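Local coordinates for protein MgGH51 (Meripilus giganteus, PDB 6ZPV) that probably hydrolyses terminal alpha-L-arabinofuranosyl linkages in arabinose-containing glycans, as a GH51 alpha-L-arabinofuranosidase, at residues M21-L33 and L483-L495. Sequence-based numbering, arbitrary orientation.
Sequences MFEDINHSGDGGL and LQHVNSTQWTPDL. With NAG (2-acetamido-2-deoxy-beta-D-glucopyranose), chain C.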
# COMPACT_ATOMS: atom_id res chain seq x y z
N MET A 21 -5.99 1.62 1.97
CA MET A 21 -5.71 2.60 0.92
C MET A 21 -4.25 2.55 0.52
O MET A 21 -3.37 2.73 1.37
CB MET A 21 -6.09 4.02 1.34
CG MET A 21 -5.90 5.07 0.28
SD MET A 21 -4.21 5.71 0.17
CE MET A 21 -4.24 6.68 -1.30
N PHE A 22 -3.98 2.30 -0.78
CA PHE A 22 -2.60 2.15 -1.25
C PHE A 22 -2.32 3.09 -2.42
O PHE A 22 -3.04 3.14 -3.42
CB PHE A 22 -2.35 0.70 -1.67
CG PHE A 22 -0.87 0.47 -2.00
CD1 PHE A 22 -0.37 0.67 -3.27
CD2 PHE A 22 0.02 0.08 -1.02
CE1 PHE A 22 0.99 0.51 -3.53
CE2 PHE A 22 1.38 -0.08 -1.28
CZ PHE A 22 1.85 0.12 -2.55
N GLU A 23 -1.16 3.73 -2.33
CA GLU A 23 -0.42 4.24 -3.47
C GLU A 23 1.05 4.01 -3.14
O GLU A 23 1.37 3.84 -1.96
CB GLU A 23 -0.70 5.74 -3.68
CG GLU A 23 -0.03 6.63 -2.63
CD GLU A 23 -0.43 8.10 -2.78
OE1 GLU A 23 -0.16 8.69 -3.86
OE2 GLU A 23 -1.00 8.62 -1.80
N ASP A 24 1.94 4.14 -4.12
CA ASP A 24 3.38 4.07 -3.85
C ASP A 24 3.80 5.44 -3.31
O ASP A 24 3.91 6.44 -4.06
CB ASP A 24 4.16 3.68 -5.12
CG ASP A 24 5.47 3.06 -4.78
OD1 ASP A 24 6.08 3.40 -3.72
OD2 ASP A 24 5.95 2.17 -5.58
N ILE A 25 3.96 5.52 -1.99
CA ILE A 25 4.38 6.72 -1.25
C ILE A 25 5.29 6.18 -0.14
O ILE A 25 5.06 5.07 0.37
CB ILE A 25 3.17 7.49 -0.68
CG1 ILE A 25 3.57 8.81 0.01
CG2 ILE A 25 2.31 6.63 0.22
CD1 ILE A 25 2.39 9.64 0.48
N ASN A 26 6.30 6.93 0.26
CA ASN A 26 7.20 6.46 1.30
C ASN A 26 7.84 5.10 0.93
O ASN A 26 8.15 4.27 1.80
CB ASN A 26 6.53 6.31 2.67
CG ASN A 26 5.69 7.47 3.12
OD1 ASN A 26 6.12 8.62 3.02
ND2 ASN A 26 4.51 7.15 3.68
N HIS A 27 8.04 4.86 -0.38
CA HIS A 27 8.56 3.56 -0.83
C HIS A 27 7.71 2.40 -0.26
O HIS A 27 8.22 1.35 0.08
CB HIS A 27 10.04 3.42 -0.51
CG HIS A 27 10.89 4.15 -1.50
ND1 HIS A 27 11.15 3.66 -2.75
CD2 HIS A 27 11.42 5.38 -1.46
CE1 HIS A 27 11.85 4.54 -3.42
NE2 HIS A 27 12.05 5.59 -2.63
N SER A 28 6.41 2.59 -0.33
CA SER A 28 5.41 1.54 0.01
C SER A 28 5.29 0.48 -1.07
O SER A 28 4.83 -0.64 -0.74
CB SER A 28 4.07 2.14 0.23
OG SER A 28 3.63 2.77 -0.96
N GLY A 29 5.62 0.79 -2.31
CA GLY A 29 5.57 -0.19 -3.42
C GLY A 29 6.98 -0.66 -3.69
O GLY A 29 7.45 -1.64 -3.10
N ASP A 30 7.68 0.08 -4.55
CA ASP A 30 9.12 -0.12 -4.70
C ASP A 30 9.84 0.14 -3.39
O ASP A 30 9.75 1.30 -2.89
CB ASP A 30 9.64 0.79 -5.80
CG ASP A 30 9.23 0.38 -7.18
OD1 ASP A 30 9.28 -0.77 -7.57
OD2 ASP A 30 8.76 1.23 -7.90
N GLY A 31 10.52 -0.85 -2.84
CA GLY A 31 11.12 -0.73 -1.55
C GLY A 31 10.27 -1.19 -0.37
O GLY A 31 10.76 -1.18 0.77
N GLY A 32 9.04 -1.59 -0.67
CA GLY A 32 8.05 -1.89 0.38
C GLY A 32 7.33 -3.18 0.13
O GLY A 32 7.89 -4.29 0.24
N LEU A 33 6.05 -3.06 -0.22
CA LEU A 33 5.21 -4.28 -0.47
C LEU A 33 5.77 -5.11 -1.63
O LEU A 33 5.65 -6.33 -1.60
CB LEU A 33 3.77 -3.83 -0.69
CG LEU A 33 2.76 -4.94 -0.95
CD1 LEU A 33 2.61 -5.84 0.26
CD2 LEU A 33 1.42 -4.30 -1.29
N LEU A 483 1.56 2.64 4.38
CA LEU A 483 2.90 2.08 4.55
C LEU A 483 3.96 3.17 4.54
O LEU A 483 3.85 4.18 3.82
CB LEU A 483 3.19 1.06 3.44
CG LEU A 483 2.53 -0.29 3.63
CD1 LEU A 483 2.58 -1.15 2.41
CD2 LEU A 483 3.15 -1.04 4.79
N GLN A 484 5.06 2.89 5.24
CA GLN A 484 6.20 3.81 5.34
C GLN A 484 7.53 3.09 5.47
O GLN A 484 7.77 2.40 6.48
CB GLN A 484 6.04 4.71 6.56
CG GLN A 484 7.22 5.60 6.86
CD GLN A 484 7.20 6.20 8.27
OE1 GLN A 484 6.48 5.77 9.14
NE2 GLN A 484 8.04 7.20 8.46
N HIS A 485 8.44 3.34 4.52
CA HIS A 485 9.86 2.96 4.69
C HIS A 485 10.48 4.04 5.56
O HIS A 485 10.53 5.22 5.18
CB HIS A 485 10.58 2.89 3.33
CG HIS A 485 11.83 2.14 3.43
ND1 HIS A 485 12.83 2.46 4.37
CD2 HIS A 485 12.22 1.02 2.77
CE1 HIS A 485 13.76 1.54 4.20
NE2 HIS A 485 13.45 0.65 3.23
N VAL A 486 10.94 3.67 6.75
CA VAL A 486 11.47 4.67 7.69
C VAL A 486 12.73 5.33 7.19
O VAL A 486 13.10 6.38 7.72
CB VAL A 486 11.66 4.09 9.08
CG1 VAL A 486 10.36 3.65 9.66
CG2 VAL A 486 12.75 3.00 9.12
N ASN A 487 13.37 4.81 6.16
CA ASN A 487 14.56 5.46 5.59
C ASN A 487 14.24 6.34 4.40
O ASN A 487 15.17 6.98 3.86
CB ASN A 487 15.65 4.46 5.23
CG ASN A 487 16.08 3.63 6.41
OD1 ASN A 487 15.87 2.43 6.48
ND2 ASN A 487 16.70 4.30 7.39
N SER A 488 12.99 6.41 3.94
CA SER A 488 12.61 7.29 2.82
C SER A 488 11.13 7.63 2.92
O SER A 488 10.28 6.98 2.36
CB SER A 488 12.93 6.66 1.50
OG SER A 488 12.58 7.56 0.43
N THR A 489 10.88 8.70 3.69
CA THR A 489 9.55 9.16 4.06
C THR A 489 9.20 10.52 3.46
O THR A 489 10.00 11.46 3.61
CB THR A 489 9.46 9.21 5.58
OG1 THR A 489 9.57 7.87 6.11
CG2 THR A 489 8.15 9.80 6.04
N GLN A 490 8.05 10.59 2.81
CA GLN A 490 7.48 11.84 2.29
C GLN A 490 6.23 12.33 3.05
O GLN A 490 5.87 13.47 2.89
CB GLN A 490 7.21 11.76 0.81
CG GLN A 490 8.43 11.40 -0.04
CD GLN A 490 8.82 9.94 -0.04
OE1 GLN A 490 7.92 9.12 -0.25
NE2 GLN A 490 10.12 9.65 0.16
N TRP A 491 5.67 11.48 3.89
CA TRP A 491 4.44 11.83 4.63
C TRP A 491 4.39 11.03 5.93
O TRP A 491 4.70 9.82 5.86
CB TRP A 491 3.20 11.51 3.81
CG TRP A 491 1.88 11.86 4.41
CD1 TRP A 491 1.22 11.23 5.40
CD2 TRP A 491 1.07 13.01 4.08
NE1 TRP A 491 0.02 11.82 5.65
CE2 TRP A 491 -0.09 12.94 4.86
CE3 TRP A 491 1.25 14.14 3.27
CZ2 TRP A 491 -1.13 13.88 4.78
CZ3 TRP A 491 0.25 15.10 3.17
CH2 TRP A 491 -0.91 14.95 3.94
N THR A 492 4.01 11.64 7.04
CA THR A 492 3.72 10.96 8.29
C THR A 492 2.41 11.52 8.81
O THR A 492 2.01 12.63 8.46
CB THR A 492 4.82 11.17 9.33
OG1 THR A 492 4.85 12.55 9.75
CG2 THR A 492 6.20 10.78 8.80
N PRO A 493 1.75 10.85 9.76
CA PRO A 493 2.03 9.48 10.19
C PRO A 493 1.46 8.44 9.20
O PRO A 493 0.62 8.75 8.37
CB PRO A 493 1.27 9.42 11.52
CG PRO A 493 0.06 10.26 11.29
CD PRO A 493 0.57 11.39 10.41
N ASP A 494 1.95 7.22 9.33
CA ASP A 494 1.58 6.10 8.46
C ASP A 494 1.16 4.88 9.27
O ASP A 494 1.63 4.72 10.41
CB ASP A 494 2.77 5.78 7.55
CG ASP A 494 3.23 7.00 6.79
OD1 ASP A 494 2.53 7.44 5.88
OD2 ASP A 494 4.34 7.57 7.20
N LEU A 495 0.32 4.03 8.68
CA LEU A 495 -0.25 2.93 9.47
C LEU A 495 0.77 1.84 9.89
O LEU A 495 0.71 1.37 11.02
CB LEU A 495 -1.44 2.29 8.72
CG LEU A 495 -2.38 1.52 9.62
CD1 LEU A 495 -3.18 2.46 10.51
CD2 LEU A 495 -3.34 0.67 8.80
C1 NAG C . 17.16 3.63 8.55
C2 NAG C . 18.66 3.93 8.81
C3 NAG C . 19.12 3.44 10.17
C4 NAG C . 18.14 3.89 11.28
C5 NAG C . 16.78 3.46 10.89
C6 NAG C . 15.67 3.75 11.95
C7 NAG C . 20.10 4.18 6.85
C8 NAG C . 20.88 3.38 5.86
N2 NAG C . 19.46 3.38 7.70
O3 NAG C . 20.43 3.95 10.43
O4 NAG C . 18.61 3.24 12.49
O5 NAG C . 16.42 4.09 9.66
O6 NAG C . 15.68 5.14 12.15
O7 NAG C . 20.15 5.40 6.88
O HOH W 1 13.15 -2.16 2.28
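Asn26 and His27, in the loop after the first strand (20-21) of the catalytic (beta/alpha)8 barrel, meet residues 483-495, which follow its last strand (474-479), so the contact lies where the barrel closes on itself. The side-chain amide of Asn26 is gripped at both ends. Its OD1 accepts two successive backbone N-H groups, Gln490 N at 2.8 Å and Trp491 N at 3.0 Å, both in the carbonyl plane. On the other branch, ND2 gives an almost straight bond (174°) to Leu483 O, which lies in the amide plane; Asp494 OD1 approaches the same nitrogen to 3.0 Å, its carboxylate turned 71° from the amide. With CG beside the backbone N (chi1 -47°), the amide is turned in between Leu483 O and the N-H groups of Gln490 and Trp491. The main chain bonds as well: Asn26 O accepts from His485 N, and Asn26 N donates to Gln490 OE1 at 2.8 Å. Gln490 bends at chi2, which brings OE1 back to Asn26 N, and its NE2 donates to Ser488 OG. That hydroxyl sits at the edge of the His27 ring, 3.1 Å from CD2, while His27 ND1 donates to Asp30 O and Tyr263 stacks on the ring. A water joins Gly31 O to His485 NE2. On the apolar side, Leu483 CB presses tightly on Ser28 CB (3.5 Å), and its CD1 reaches the edge of the Phe22 ring. The turn 485-488 carries the N-linked sugar on Asn487. Replacing Asn26 with an alanine would probably leave the N-H groups of Gln490 and Trp491 and the carbonyl of Leu483 without their mates, setting the 488-491 loop freer to move. With main chain and amide both engaged, this one asparagine satisfies backbone groups of both strand 483-485 and the loop after it in a largely buried joint.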